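Local coordinates for fiber protein (Human adenovirus 16, PDB 3CNC) that forms the trimeric knob of the adenovirus fiber, the part that attaches the virus to host cells, probably through association with the receptor CD46, at residues S37-I42 / L107-N112; D50-L55 / T69-S74; T97-T102 / G122-A127; I101-S106 / M178-M183; N148-Y153 / L174-L179. One frame throughout, in Å; residues are numbered along the deposited sequence.

Contact 1: residues S37-I42 / L107-N112; sequences SANCVI and LKSNLN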
# COMPACT_ATOMS: atom_id res chain seq x y z
N SER A 37 -8.18 20.41 12.37
CA SER A 37 -9.42 20.75 13.04
C SER A 37 -10.53 20.38 12.07
O SER A 37 -10.25 20.12 10.90
CB SER A 37 -9.48 22.25 13.34
OG SER A 37 -8.38 22.66 14.13
N ALA A 38 -11.78 20.35 12.53
CA ALA A 38 -12.89 20.01 11.64
C ALA A 38 -12.71 20.84 10.38
O ALA A 38 -12.65 22.08 10.43
CB ALA A 38 -14.23 20.32 12.32
N ASN A 39 -12.61 20.16 9.24
CA ASN A 39 -12.38 20.83 7.96
C ASN A 39 -13.20 20.22 6.84
O ASN A 39 -13.10 20.63 5.69
CB ASN A 39 -10.89 20.70 7.60
CG ASN A 39 -10.45 19.22 7.46
OD1 ASN A 39 -11.25 18.31 7.65
ND2 ASN A 39 -9.17 19.00 7.14
N CYS A 40 -14.04 19.24 7.18
CA CYS A 40 -14.79 18.53 6.16
C CYS A 40 -16.28 18.34 6.47
O CYS A 40 -16.66 18.11 7.61
CB CYS A 40 -14.09 17.18 5.97
SG CYS A 40 -14.64 16.14 4.64
N VAL A 41 -17.11 18.42 5.43
CA VAL A 41 -18.56 18.25 5.57
C VAL A 41 -19.04 16.93 4.98
O VAL A 41 -18.93 16.69 3.78
CB VAL A 41 -19.34 19.39 4.89
CG1 VAL A 41 -20.83 19.18 5.09
CG2 VAL A 41 -18.92 20.73 5.47
N ILE A 42 -19.59 16.08 5.84
CA ILE A 42 -20.09 14.78 5.42
C ILE A 42 -21.61 14.73 5.34
O ILE A 42 -22.17 13.92 4.58
CB ILE A 42 -19.58 13.66 6.39
CG1 ILE A 42 -18.42 12.92 5.75
CG2 ILE A 42 -20.68 12.68 6.72
CD1 ILE A 42 -17.29 13.81 5.32
N LEU A 107 -14.48 18.97 1.49
CA LEU A 107 -13.40 19.64 2.23
C LEU A 107 -13.57 21.15 2.09
O LEU A 107 -13.61 21.68 0.98
CB LEU A 107 -12.04 19.21 1.69
CG LEU A 107 -10.78 19.75 2.37
CD1 LEU A 107 -10.70 19.27 3.82
CD2 LEU A 107 -9.55 19.29 1.59
N LYS A 108 -13.63 21.86 3.22
CA LYS A 108 -13.85 23.30 3.18
C LYS A 108 -12.65 24.22 3.34
O LYS A 108 -12.80 25.44 3.35
CB LYS A 108 -14.92 23.69 4.20
CG LYS A 108 -16.23 22.93 4.00
CD LYS A 108 -16.79 23.12 2.59
CE LYS A 108 -18.10 22.35 2.41
NZ LYS A 108 -18.74 22.60 1.08
N SER A 109 -11.46 23.66 3.49
CA SER A 109 -10.27 24.48 3.58
C SER A 109 -9.30 23.88 2.56
O SER A 109 -9.19 22.66 2.46
CB SER A 109 -9.69 24.46 5.00
OG SER A 109 -9.68 23.16 5.54
N ASN A 110 -8.63 24.73 1.79
CA ASN A 110 -7.71 24.24 0.77
C ASN A 110 -6.50 23.54 1.38
O ASN A 110 -6.08 23.85 2.50
CB ASN A 110 -7.26 25.39 -0.15
CG ASN A 110 -6.48 24.90 -1.39
OD1 ASN A 110 -6.89 23.94 -2.06
ND2 ASN A 110 -5.37 25.56 -1.70
N LEU A 111 -5.97 22.57 0.65
CA LEU A 111 -4.80 21.81 1.08
C LEU A 111 -3.60 22.72 0.87
O LEU A 111 -3.73 23.78 0.26
CB LEU A 111 -4.64 20.56 0.20
CG LEU A 111 -5.76 19.52 0.16
CD1 LEU A 111 -5.54 18.59 -1.03
CD2 LEU A 111 -5.82 18.73 1.47
N ASN A 112 -2.45 22.33 1.39
CA ASN A 112 -1.25 23.12 1.18
C ASN A 112 -0.02 22.25 1.44
O ASN A 112 -0.15 21.08 1.77
CB ASN A 112 -1.25 24.35 2.08
CG ASN A 112 -0.59 25.54 1.41
OD1 ASN A 112 0.59 25.49 1.05
ND2 ASN A 112 -1.34 26.62 1.24
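Two loops of the fiber knob, an antiparallel beta-sandwich, meet through a single beta bridge between Cys40 and Leu107, whose CA atoms lie 4.3 Å apart. One of its hydrogen bonds runs from Lys108 N to Asn39 O over 2.8 Å, nearly straight at the hydrogen (172°) and nearly along the C=O axis; the other joins Val41 to Ser106. The side chains of Asn39 and Leu107 cross obliquely. With CG anti to its backbone N, Leu107 brings CD1 against the flat amide of Asn39, 3.6 Å from Asn39 CG, and also against the bridging carbonyl. Asn39 has its CG in the crowded position between backbone N and carbonyl carbon, and its OD1 accepts a bond from Leu53 N, tying the loop to strand 51-60. Ser109, whose CB is directed toward the other loop, brings OG to 3.4 Å from Asn39 CB. Beyond the bridge, Val41 and Lys108 also cross obliquely. The lysine chain bends at chi2 (-57°), so that its aliphatic part lies over one methyl of Val41 while NZ turns back to the carbonyls of Ser105 and Thr102. Lys108 CE comes within 3.6 Å of Val41 CG2.

Contact 2: residues D50-L55 / T69-S74; sequences DCKLTL and TLMGAS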
# COMPACT_ATOMS: atom_id res chain seq x y z
N ASP A 50 -18.24 19.15 9.83
CA ASP A 50 -18.81 18.27 10.83
C ASP A 50 -17.91 17.05 11.10
O ASP A 50 -18.31 16.09 11.75
CB ASP A 50 -20.22 17.82 10.41
CG ASP A 50 -20.21 16.95 9.18
OD1 ASP A 50 -19.27 17.06 8.37
OD2 ASP A 50 -21.16 16.16 9.02
N CYS A 51 -16.68 17.11 10.59
CA CYS A 51 -15.70 16.05 10.80
C CYS A 51 -14.29 16.47 10.35
O CYS A 51 -14.12 17.45 9.62
CB CYS A 51 -16.11 14.75 10.10
SG CYS A 51 -16.11 14.83 8.32
N LYS A 52 -13.29 15.73 10.82
CA LYS A 52 -11.90 16.02 10.50
C LYS A 52 -11.35 15.07 9.45
O LYS A 52 -11.32 13.85 9.65
CB LYS A 52 -11.05 15.93 11.77
CG LYS A 52 -11.51 16.87 12.86
CD LYS A 52 -10.95 16.45 14.21
CE LYS A 52 -11.40 17.41 15.31
NZ LYS A 52 -10.99 16.93 16.67
N LEU A 53 -10.91 15.63 8.32
CA LEU A 53 -10.35 14.85 7.23
C LEU A 53 -8.84 14.98 7.17
O LEU A 53 -8.31 16.09 7.06
CB LEU A 53 -10.92 15.32 5.89
CG LEU A 53 -10.21 14.73 4.66
CD1 LEU A 53 -10.58 13.27 4.51
CD2 LEU A 53 -10.60 15.51 3.42
N THR A 54 -8.15 13.86 7.26
CA THR A 54 -6.69 13.87 7.15
C THR A 54 -6.35 13.24 5.80
O THR A 54 -6.69 12.09 5.53
CB THR A 54 -6.01 13.07 8.26
OG1 THR A 54 -6.35 13.64 9.53
CG2 THR A 54 -4.49 13.12 8.10
N LEU A 55 -5.70 14.00 4.94
CA LEU A 55 -5.35 13.49 3.64
C LEU A 55 -3.94 13.92 3.31
O LEU A 55 -3.61 15.10 3.40
CB LEU A 55 -6.32 14.02 2.57
CG LEU A 55 -6.01 13.62 1.12
CD1 LEU A 55 -6.33 12.15 0.93
CD2 LEU A 55 -6.83 14.48 0.14
N THR A 69 -7.66 9.46 6.24
CA THR A 69 -8.37 9.05 7.43
C THR A 69 -9.45 10.08 7.83
O THR A 69 -9.30 11.28 7.61
CB THR A 69 -7.38 8.85 8.60
OG1 THR A 69 -7.93 7.92 9.53
CG2 THR A 69 -7.10 10.17 9.31
N LEU A 70 -10.53 9.57 8.42
CA LEU A 70 -11.65 10.40 8.87
C LEU A 70 -11.89 10.32 10.39
O LEU A 70 -11.83 9.24 10.98
CB LEU A 70 -12.93 9.96 8.19
CG LEU A 70 -13.60 10.80 7.12
CD1 LEU A 70 -14.97 10.20 6.88
CD2 LEU A 70 -13.75 12.27 7.55
N MET A 71 -12.17 11.46 11.01
CA MET A 71 -12.50 11.47 12.43
C MET A 71 -13.73 12.34 12.67
O MET A 71 -13.72 13.53 12.38
CB MET A 71 -11.34 12.00 13.28
CG MET A 71 -11.62 11.80 14.77
SD MET A 71 -10.51 12.67 15.89
CE MET A 71 -9.43 11.36 16.38
N GLY A 72 -14.80 11.73 13.18
CA GLY A 72 -16.04 12.46 13.44
C GLY A 72 -15.89 13.65 14.38
O GLY A 72 -15.06 13.64 15.29
N ALA A 73 -16.70 14.68 14.15
CA ALA A 73 -16.65 15.89 14.98
C ALA A 73 -18.04 16.51 15.22
O ALA A 73 -18.19 17.73 15.33
CB ALA A 73 -15.73 16.91 14.33
N SER A 74 -19.06 15.66 15.30
CA SER A 74 -20.42 16.13 15.54
C SER A 74 -21.32 14.97 15.92
O SER A 74 -21.04 13.81 15.58
CB SER A 74 -20.99 16.82 14.30
OG SER A 74 -21.40 15.88 13.32
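The flat groups that meet are backbone peptides, and their carbonyls are approached in two ways. Along the regular part the donors lie in the carbonyl plane or nearly along the C=O axis: Lys52 N reaches Met71 O over 2.7 Å with a bond of 175°, Met71 N returns to Lys52 O, and Thr54 and Thr69 exchange a second such pair. Beyond Gly72, where the strand ends, Ala73 N instead sits above the carbonyl plane of Asp50, 37° out of it, in a longer and more bent bond of 3.2 Å to Asp50 O, to which Ser74 OG adds a weak bond. The CB of Ala73 rests over the strand here, 3.6 Å from Cys51 CA.

Cys51, Leu53 and Leu70 point to the buried face. Cys51 SG, in the crowded position between backbone N and carbonyl carbon, touches Leu70 CD2 at 3.6 Å, and Leu70 goes on to Ile88 and Trp191. On the other face Thr54 and Thr69 lie side by side, with Thr69 CG2 3.3 Å from Thr54 CB. Lys52 and Met71 also run alongside each other, Lys52 CD 4.2 Å from Met71 SD, and Met71 packs on Glu149 of a neighbouring subunit.

On its other edge the strand starts with a classic beta bulge, two residues (Asp50, Cys51) set against the single Cys40. Hydrogen-bonded pairs Lys52-Met71 and Thr54-Thr69 alternate with non-hydrogen-bonded pairs Cys51-Gly72 and Leu53-Leu70, and the strand directions are 165° apart: an antiparallel beta hairpin, here strands 51-60 and 63-72 of the knob sandwich.

Contact 3: residues T97-T102 / G122-A127; sequences TGQIIT and GTITSA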
# COMPACT_ATOMS: atom_id res chain seq x y z
N THR A 97 -5.38 24.35 -11.46
CA THR A 97 -4.07 24.44 -10.80
C THR A 97 -3.98 23.53 -9.57
O THR A 97 -3.08 23.68 -8.74
CB THR A 97 -3.72 25.87 -10.37
OG1 THR A 97 -4.73 26.38 -9.49
CG2 THR A 97 -3.59 26.77 -11.58
N GLY A 98 -4.91 22.60 -9.46
CA GLY A 98 -4.89 21.67 -8.34
C GLY A 98 -5.36 22.23 -7.02
O GLY A 98 -5.10 21.63 -5.97
N GLN A 99 -6.03 23.38 -7.05
CA GLN A 99 -6.54 24.00 -5.83
C GLN A 99 -7.96 23.46 -5.59
O GLN A 99 -8.73 23.27 -6.54
CB GLN A 99 -6.63 25.52 -6.01
CG GLN A 99 -5.36 26.18 -6.52
CD GLN A 99 -4.23 26.14 -5.51
OE1 GLN A 99 -4.38 26.62 -4.39
NE2 GLN A 99 -3.10 25.57 -5.91
N ILE A 100 -8.29 23.20 -4.33
CA ILE A 100 -9.62 22.70 -3.98
C ILE A 100 -10.69 23.75 -4.28
O ILE A 100 -10.51 24.94 -4.02
CB ILE A 100 -9.70 22.33 -2.48
CG1 ILE A 100 -9.11 20.95 -2.24
CG2 ILE A 100 -11.13 22.36 -2.00
CD1 ILE A 100 -9.96 19.81 -2.82
N ILE A 101 -11.81 23.31 -4.85
CA ILE A 101 -12.91 24.23 -5.11
C ILE A 101 -13.89 23.89 -3.99
O ILE A 101 -14.65 22.92 -4.08
CB ILE A 101 -13.55 23.99 -6.49
CG1 ILE A 101 -12.52 24.28 -7.60
CG2 ILE A 101 -14.77 24.90 -6.65
CD1 ILE A 101 -12.96 23.86 -9.00
N THR A 102 -13.85 24.67 -2.92
CA THR A 102 -14.67 24.42 -1.74
C THR A 102 -16.18 24.27 -1.89
O THR A 102 -16.76 23.35 -1.32
CB THR A 102 -14.39 25.48 -0.65
OG1 THR A 102 -14.56 26.79 -1.20
CG2 THR A 102 -12.96 25.34 -0.13
N GLY A 122 0.31 30.69 2.82
CA GLY A 122 0.60 31.47 1.63
C GLY A 122 -0.06 30.86 0.41
O GLY A 122 -0.57 29.74 0.46
N THR A 123 -0.04 31.60 -0.69
CA THR A 123 -0.65 31.14 -1.93
C THR A 123 0.19 30.09 -2.64
O THR A 123 1.40 30.24 -2.81
CB THR A 123 -0.89 32.31 -2.90
OG1 THR A 123 -1.88 33.19 -2.36
CG2 THR A 123 -1.36 31.79 -4.25
N ILE A 124 -0.47 29.01 -3.05
CA ILE A 124 0.20 27.94 -3.77
C ILE A 124 0.08 28.25 -5.25
O ILE A 124 -1.01 28.53 -5.75
CB ILE A 124 -0.45 26.56 -3.51
CG1 ILE A 124 -0.09 26.05 -2.12
CG2 ILE A 124 0.02 25.55 -4.57
CD1 ILE A 124 -0.61 24.67 -1.83
N THR A 125 1.20 28.22 -5.94
CA THR A 125 1.17 28.46 -7.37
C THR A 125 1.22 27.08 -8.01
O THR A 125 2.29 26.53 -8.28
CB THR A 125 2.36 29.29 -7.84
OG1 THR A 125 2.37 30.54 -7.13
CG2 THR A 125 2.25 29.58 -9.34
N SER A 126 0.03 26.53 -8.22
CA SER A 126 -0.13 25.22 -8.83
C SER A 126 0.34 24.01 -8.04
O SER A 126 1.48 23.91 -7.60
CB SER A 126 0.52 25.19 -10.22
OG SER A 126 0.26 23.94 -10.84
N ALA A 127 -0.60 23.08 -7.90
CA ALA A 127 -0.39 21.82 -7.22
C ALA A 127 -0.86 20.79 -8.26
O ALA A 127 -1.29 19.69 -7.92
CB ALA A 127 -1.27 21.76 -5.96
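In the knob's beta-sandwich, Gln99 reaches from the loop between strands 85-94 and 112-115 to the loop after strand 118-119. From CB its chain leaves with CG anti to the carbonyl carbon and then bends at chi2 (-68°), which swings the amide back toward residues 122-127. The carboxamide carbon CD arrives 4.0 Å from Ile124 O. On one side of it OE1 passes Ile124 CB and takes a weak hydrogen bond from Asn110 ND2. At the tip NE2 lies against the branch methyl, 3.4 Å from Ile124 CG2, and it donates a weak but fairly straight bond (163°) back to Thr97 O within its own loop. That same carbonyl is the main link between the segments: Ala127 N donates to Thr97 O over 2.7 Å, the donor lying above the carbonyl plane, and Ser126 CA adds a CA-H...O contact at 3.3 Å to Thr97 O. Gly98, with a positive phi of 76°, turns the chain just after it, and Ala127 CB rests 3.8 Å from Gly98 O. Ile124 packs onto strand 112-115 through Phe113 and, together with Ala127, onto Leu30 of strand 29-31, while Ile100 lies on Leu92 and Phe94 of strand 85-94.

Contact 4: residues I101-S106 / M178-M183; sequences ITYLSS and MLASGM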
# COMPACT_ATOMS: atom_id res chain seq x y z
N ILE A 101 -11.81 23.31 -4.85
CA ILE A 101 -12.91 24.23 -5.11
C ILE A 101 -13.89 23.89 -3.99
O ILE A 101 -14.65 22.92 -4.08
CB ILE A 101 -13.55 23.99 -6.49
CG1 ILE A 101 -12.52 24.28 -7.60
CG2 ILE A 101 -14.77 24.90 -6.65
CD1 ILE A 101 -12.96 23.86 -9.00
N THR A 102 -13.85 24.67 -2.92
CA THR A 102 -14.67 24.42 -1.74
C THR A 102 -16.18 24.27 -1.89
O THR A 102 -16.76 23.35 -1.32
CB THR A 102 -14.39 25.48 -0.65
OG1 THR A 102 -14.56 26.79 -1.20
CG2 THR A 102 -12.96 25.34 -0.13
N TYR A 103 -16.83 25.14 -2.65
CA TYR A 103 -18.28 25.03 -2.77
C TYR A 103 -18.72 23.75 -3.46
O TYR A 103 -19.90 23.39 -3.44
CB TYR A 103 -18.86 26.26 -3.48
CG TYR A 103 -18.84 26.20 -4.99
CD1 TYR A 103 -19.83 25.50 -5.69
CD2 TYR A 103 -17.84 26.85 -5.71
CE1 TYR A 103 -19.82 25.45 -7.09
CE2 TYR A 103 -17.82 26.80 -7.11
CZ TYR A 103 -18.81 26.10 -7.79
OH TYR A 103 -18.79 26.06 -9.17
N LEU A 104 -17.77 23.05 -4.08
CA LEU A 104 -18.07 21.79 -4.77
C LEU A 104 -17.55 20.59 -3.99
O LEU A 104 -17.96 19.45 -4.24
CB LEU A 104 -17.46 21.78 -6.17
CG LEU A 104 -18.07 22.60 -7.31
CD1 LEU A 104 -17.18 22.52 -8.54
CD2 LEU A 104 -19.47 22.07 -7.64
N SER A 105 -16.66 20.84 -3.04
CA SER A 105 -16.04 19.76 -2.27
C SER A 105 -16.49 19.61 -0.82
O SER A 105 -16.94 20.56 -0.18
CB SER A 105 -14.52 19.94 -2.28
OG SER A 105 -14.07 20.31 -3.58
N SER A 106 -16.37 18.39 -0.31
CA SER A 106 -16.72 18.11 1.07
C SER A 106 -15.71 18.82 1.97
O SER A 106 -16.05 19.21 3.08
CB SER A 106 -16.68 16.61 1.35
OG SER A 106 -17.52 15.91 0.47
N MET A 178 -17.04 15.74 -14.13
CA MET A 178 -16.77 17.12 -13.78
C MET A 178 -18.13 17.63 -13.32
O MET A 178 -19.17 17.12 -13.75
CB MET A 178 -16.25 17.90 -14.97
CG MET A 178 -14.77 18.13 -14.88
SD MET A 178 -14.19 19.12 -16.24
CE MET A 178 -13.47 17.84 -17.32
N LEU A 179 -18.13 18.63 -12.44
CA LEU A 179 -19.38 19.14 -11.89
C LEU A 179 -19.68 20.60 -12.23
O LEU A 179 -20.82 21.05 -12.08
CB LEU A 179 -19.37 18.93 -10.37
CG LEU A 179 -18.97 17.51 -9.92
CD1 LEU A 179 -18.80 17.50 -8.41
CD2 LEU A 179 -20.00 16.48 -10.36
N ALA A 180 -18.66 21.34 -12.67
CA ALA A 180 -18.82 22.75 -13.05
C ALA A 180 -17.76 23.10 -14.07
O ALA A 180 -16.83 22.33 -14.30
CB ALA A 180 -18.67 23.65 -11.84
N SER A 181 -17.89 24.27 -14.68
CA SER A 181 -16.94 24.66 -15.71
C SER A 181 -15.49 24.86 -15.25
O SER A 181 -14.56 24.48 -15.97
CB SER A 181 -17.45 25.93 -16.42
OG SER A 181 -17.78 26.95 -15.50
N GLY A 182 -15.30 25.42 -14.06
CA GLY A 182 -13.93 25.64 -13.61
C GLY A 182 -13.21 24.44 -13.02
O GLY A 182 -12.07 24.56 -12.58
N MET A 183 -13.87 23.29 -13.04
CA MET A 183 -13.31 22.07 -12.47
C MET A 183 -12.41 21.33 -13.45
O MET A 183 -12.78 21.14 -14.60
CB MET A 183 -14.45 21.16 -12.04
CG MET A 183 -14.03 19.97 -11.23
SD MET A 183 -15.51 19.17 -10.62
CE MET A 183 -15.00 17.45 -10.51
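Each segment folds back on itself, and the two backbones stay apart, Leu104 CA and Leu179 CA lying 7.7 Å from each other. In residues 101-106 the carbonyl of Ile101 accepts from Leu104 N at 3.1 Å, and Ser105 OG reaches Ile101 O at 2.7 Å from above the carbonyl plane. Residues Ala180 to Met183 form a type I beta turn, closed by a weak bond from Met183 N to Ala180 O. What joins them is a surface patch of apolar side chains in the knob, where the loop following strand 85-94 meets the one connecting strands 165-174 and 185-194. Leu104 lies at its middle: CD1 meets Ala180 CB at 3.8 Å and lies near Met183 SD, whereas CD2 faces Leu179 CB at 4.2 Å, the two leucine chains running alongside in opposing senses. Tyr103, which has Leu104 CG above one ring face, displaced toward the rim, brings its OH to 3.6 Å from Ala180 CB. Ile101 touches the closing end of the turn with CD1, 3.9 Å from Met183 CA. Met183 SD accepts a weak hydrogen bond from Leu179 N, and the Met183 side chain also packs on Ala93 of strand 85-94.

Contact 5: residues N148-Y153 / L174-L179; sequences NEDYIY and LNRRML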
# COMPACT_ATOMS: atom_id res chain seq x y z
N ASN A 148 -14.35 2.25 -15.95
CA ASN A 148 -14.03 1.55 -14.72
C ASN A 148 -12.56 1.60 -14.30
O ASN A 148 -12.24 1.14 -13.20
CB ASN A 148 -14.51 0.10 -14.80
CG ASN A 148 -16.02 -0.02 -14.72
OD1 ASN A 148 -16.72 0.95 -14.39
ND2 ASN A 148 -16.55 -1.21 -15.02
N GLU A 149 -11.68 2.13 -15.15
CA GLU A 149 -10.25 2.25 -14.80
C GLU A 149 -10.07 3.44 -13.86
O GLU A 149 -8.97 3.70 -13.39
CB GLU A 149 -9.38 2.53 -16.03
CG GLU A 149 -9.91 2.01 -17.33
CD GLU A 149 -10.87 2.97 -18.01
OE1 GLU A 149 -10.41 3.91 -18.69
OE2 GLU A 149 -12.09 2.78 -17.85
N ASP A 150 -11.15 4.18 -13.64
CA ASP A 150 -11.09 5.34 -12.77
C ASP A 150 -11.34 5.00 -11.31
O ASP A 150 -11.43 5.89 -10.47
CB ASP A 150 -12.10 6.40 -13.22
CG ASP A 150 -11.68 7.10 -14.50
OD1 ASP A 150 -10.65 6.71 -15.10
OD2 ASP A 150 -12.37 8.05 -14.92
N TYR A 151 -11.42 3.70 -10.99
CA TYR A 151 -11.69 3.29 -9.62
C TYR A 151 -10.61 2.49 -8.90
O TYR A 151 -9.96 1.61 -9.49
CB TYR A 151 -12.97 2.44 -9.55
CG TYR A 151 -14.23 3.11 -10.04
CD1 TYR A 151 -14.77 2.78 -11.28
CD2 TYR A 151 -14.90 4.03 -9.24
CE1 TYR A 151 -15.97 3.35 -11.71
CE2 TYR A 151 -16.10 4.60 -9.66
CZ TYR A 151 -16.63 4.26 -10.89
OH TYR A 151 -17.83 4.80 -11.29
N ILE A 152 -10.45 2.77 -7.62
CA ILE A 152 -9.51 2.05 -6.77
C ILE A 152 -10.39 1.50 -5.65
O ILE A 152 -11.18 2.24 -5.06
CB ILE A 152 -8.44 2.99 -6.13
CG1 ILE A 152 -7.47 3.52 -7.18
CG2 ILE A 152 -7.68 2.24 -5.06
CD1 ILE A 152 -6.55 4.64 -6.67
N TYR A 153 -10.27 0.20 -5.38
CA TYR A 153 -11.03 -0.41 -4.30
C TYR A 153 -10.05 -0.92 -3.25
O TYR A 153 -8.93 -1.33 -3.57
CB TYR A 153 -11.90 -1.57 -4.82
CG TYR A 153 -12.76 -1.19 -6.00
CD1 TYR A 153 -12.28 -1.33 -7.30
CD2 TYR A 153 -14.03 -0.65 -5.82
CE1 TYR A 153 -13.04 -0.94 -8.40
CE2 TYR A 153 -14.81 -0.26 -6.91
CZ TYR A 153 -14.31 -0.41 -8.20
OH TYR A 153 -15.05 -0.04 -9.29
N LEU A 174 -11.33 8.57 -9.43
CA LEU A 174 -10.43 9.62 -9.92
C LEU A 174 -10.97 10.21 -11.23
O LEU A 174 -11.30 9.48 -12.15
CB LEU A 174 -9.02 9.04 -10.15
CG LEU A 174 -8.34 8.31 -8.97
CD1 LEU A 174 -7.04 7.68 -9.43
CD2 LEU A 174 -8.08 9.28 -7.84
N ASN A 175 -11.07 11.54 -11.28
CA ASN A 175 -11.55 12.25 -12.46
C ASN A 175 -12.62 11.56 -13.28
O ASN A 175 -12.39 11.35 -14.47
CB ASN A 175 -10.43 12.48 -13.48
CG ASN A 175 -9.23 13.16 -12.91
OD1 ASN A 175 -9.35 14.05 -12.09
ND2 ASN A 175 -8.06 12.76 -13.39
N ARG A 176 -13.77 11.19 -12.75
CA ARG A 176 -14.66 10.54 -13.70
C ARG A 176 -15.75 11.49 -14.20
O ARG A 176 -16.19 11.40 -15.35
CB ARG A 176 -15.28 9.27 -13.13
CG ARG A 176 -15.42 8.22 -14.20
CD ARG A 176 -16.24 7.03 -13.77
NE ARG A 176 -17.64 7.37 -13.60
CZ ARG A 176 -18.63 6.50 -13.71
NH1 ARG A 176 -18.36 5.24 -14.00
NH2 ARG A 176 -19.88 6.89 -13.53
N ARG A 177 -16.16 12.40 -13.33
CA ARG A 177 -17.18 13.37 -13.68
C ARG A 177 -16.75 14.77 -13.27
O ARG A 177 -16.16 14.96 -12.21
CB ARG A 177 -18.51 13.07 -12.99
CG ARG A 177 -19.22 11.79 -13.40
CD ARG A 177 -20.62 11.74 -12.77
NE ARG A 177 -21.24 10.42 -12.79
CZ ARG A 177 -21.73 9.82 -13.88
NH1 ARG A 177 -21.69 10.43 -15.06
NH2 ARG A 177 -22.27 8.61 -13.78
N MET A 178 -17.04 15.74 -14.13
CA MET A 178 -16.77 17.12 -13.78
C MET A 178 -18.13 17.63 -13.32
O MET A 178 -19.17 17.12 -13.75
CB MET A 178 -16.25 17.90 -14.97
CG MET A 178 -14.77 18.13 -14.88
SD MET A 178 -14.19 19.12 -16.24
CE MET A 178 -13.47 17.84 -17.32
N LEU A 179 -18.13 18.63 -12.44
CA LEU A 179 -19.38 19.14 -11.89
C LEU A 179 -19.68 20.60 -12.23
O LEU A 179 -20.82 21.05 -12.08
CB LEU A 179 -19.37 18.93 -10.37
CG LEU A 179 -18.97 17.51 -9.92
CD1 LEU A 179 -18.80 17.50 -8.41
CD2 LEU A 179 -20.00 16.48 -10.36
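This contact lies at one end of the edge strand 151-159 and its neighbour 165-174, in the four-stranded antiparallel sheet of the knob. Leu174 N donates to Asp150 O over 2.9 Å, with 165° at the hydrogen and the donor in the carbonyl plane, where a short 3-10 segment leads into strand 151-159. Ile152 and Leu174 cross obliquely, Ile152 CD1 4.1 Å from Leu174 CD1, and Leu174 goes on to Met187. Asp150, a buried residue whose CB is directed toward residues 174-179, has CG anti to its own carbonyl carbon. Its OD2 sits 3.3 Å from both Leu174 O and Asn175 O, two acceptors that might raise its affinity for a proton. Asp150 and Arg176 form no salt bridge: Arg176 CG passes 3.1 Å from Asp150 OD2, while Asp150 OD2 and Arg176 NE stay 5.5 Å apart. Just before the strand, Glu149 makes a salt bridge to Lys35 of a neighbouring subunit. Arg176, bent at chi3 (68°), brings NH1 to the edge of the Tyr151 ring, near its plane, with the two planes 58° apart; Tyr151 OH lies over one guanidinium face, 2.8 Å from Arg176 NH1 but poorly angled for a hydrogen bond.

From the N terminus, residues 37-42 open contact 1, which closes a long loop at 107-112. Contact 2, the hairpin of strands 51-60 and 63-72, is nested inside that loop and touches contact 1 where Ile42 bonds to Asp50. Contacts 3 and 4 both start after strand 85-94, at 97-102 and 101-106, and each crosses contact 1: contact 3 closes at 122-127, contact 4 only at 178-183. Contact 5, opening at 148-153, lies within the span of contact 4 and shares its closing residues Met178 and Leu179. Contact 4 joins the loop leaving the four-stranded sheet after strand 85-94 to that between strands 165-174 and 185-194 of the same sheet; contact 1 ties the former loop to the one before strand 51-60.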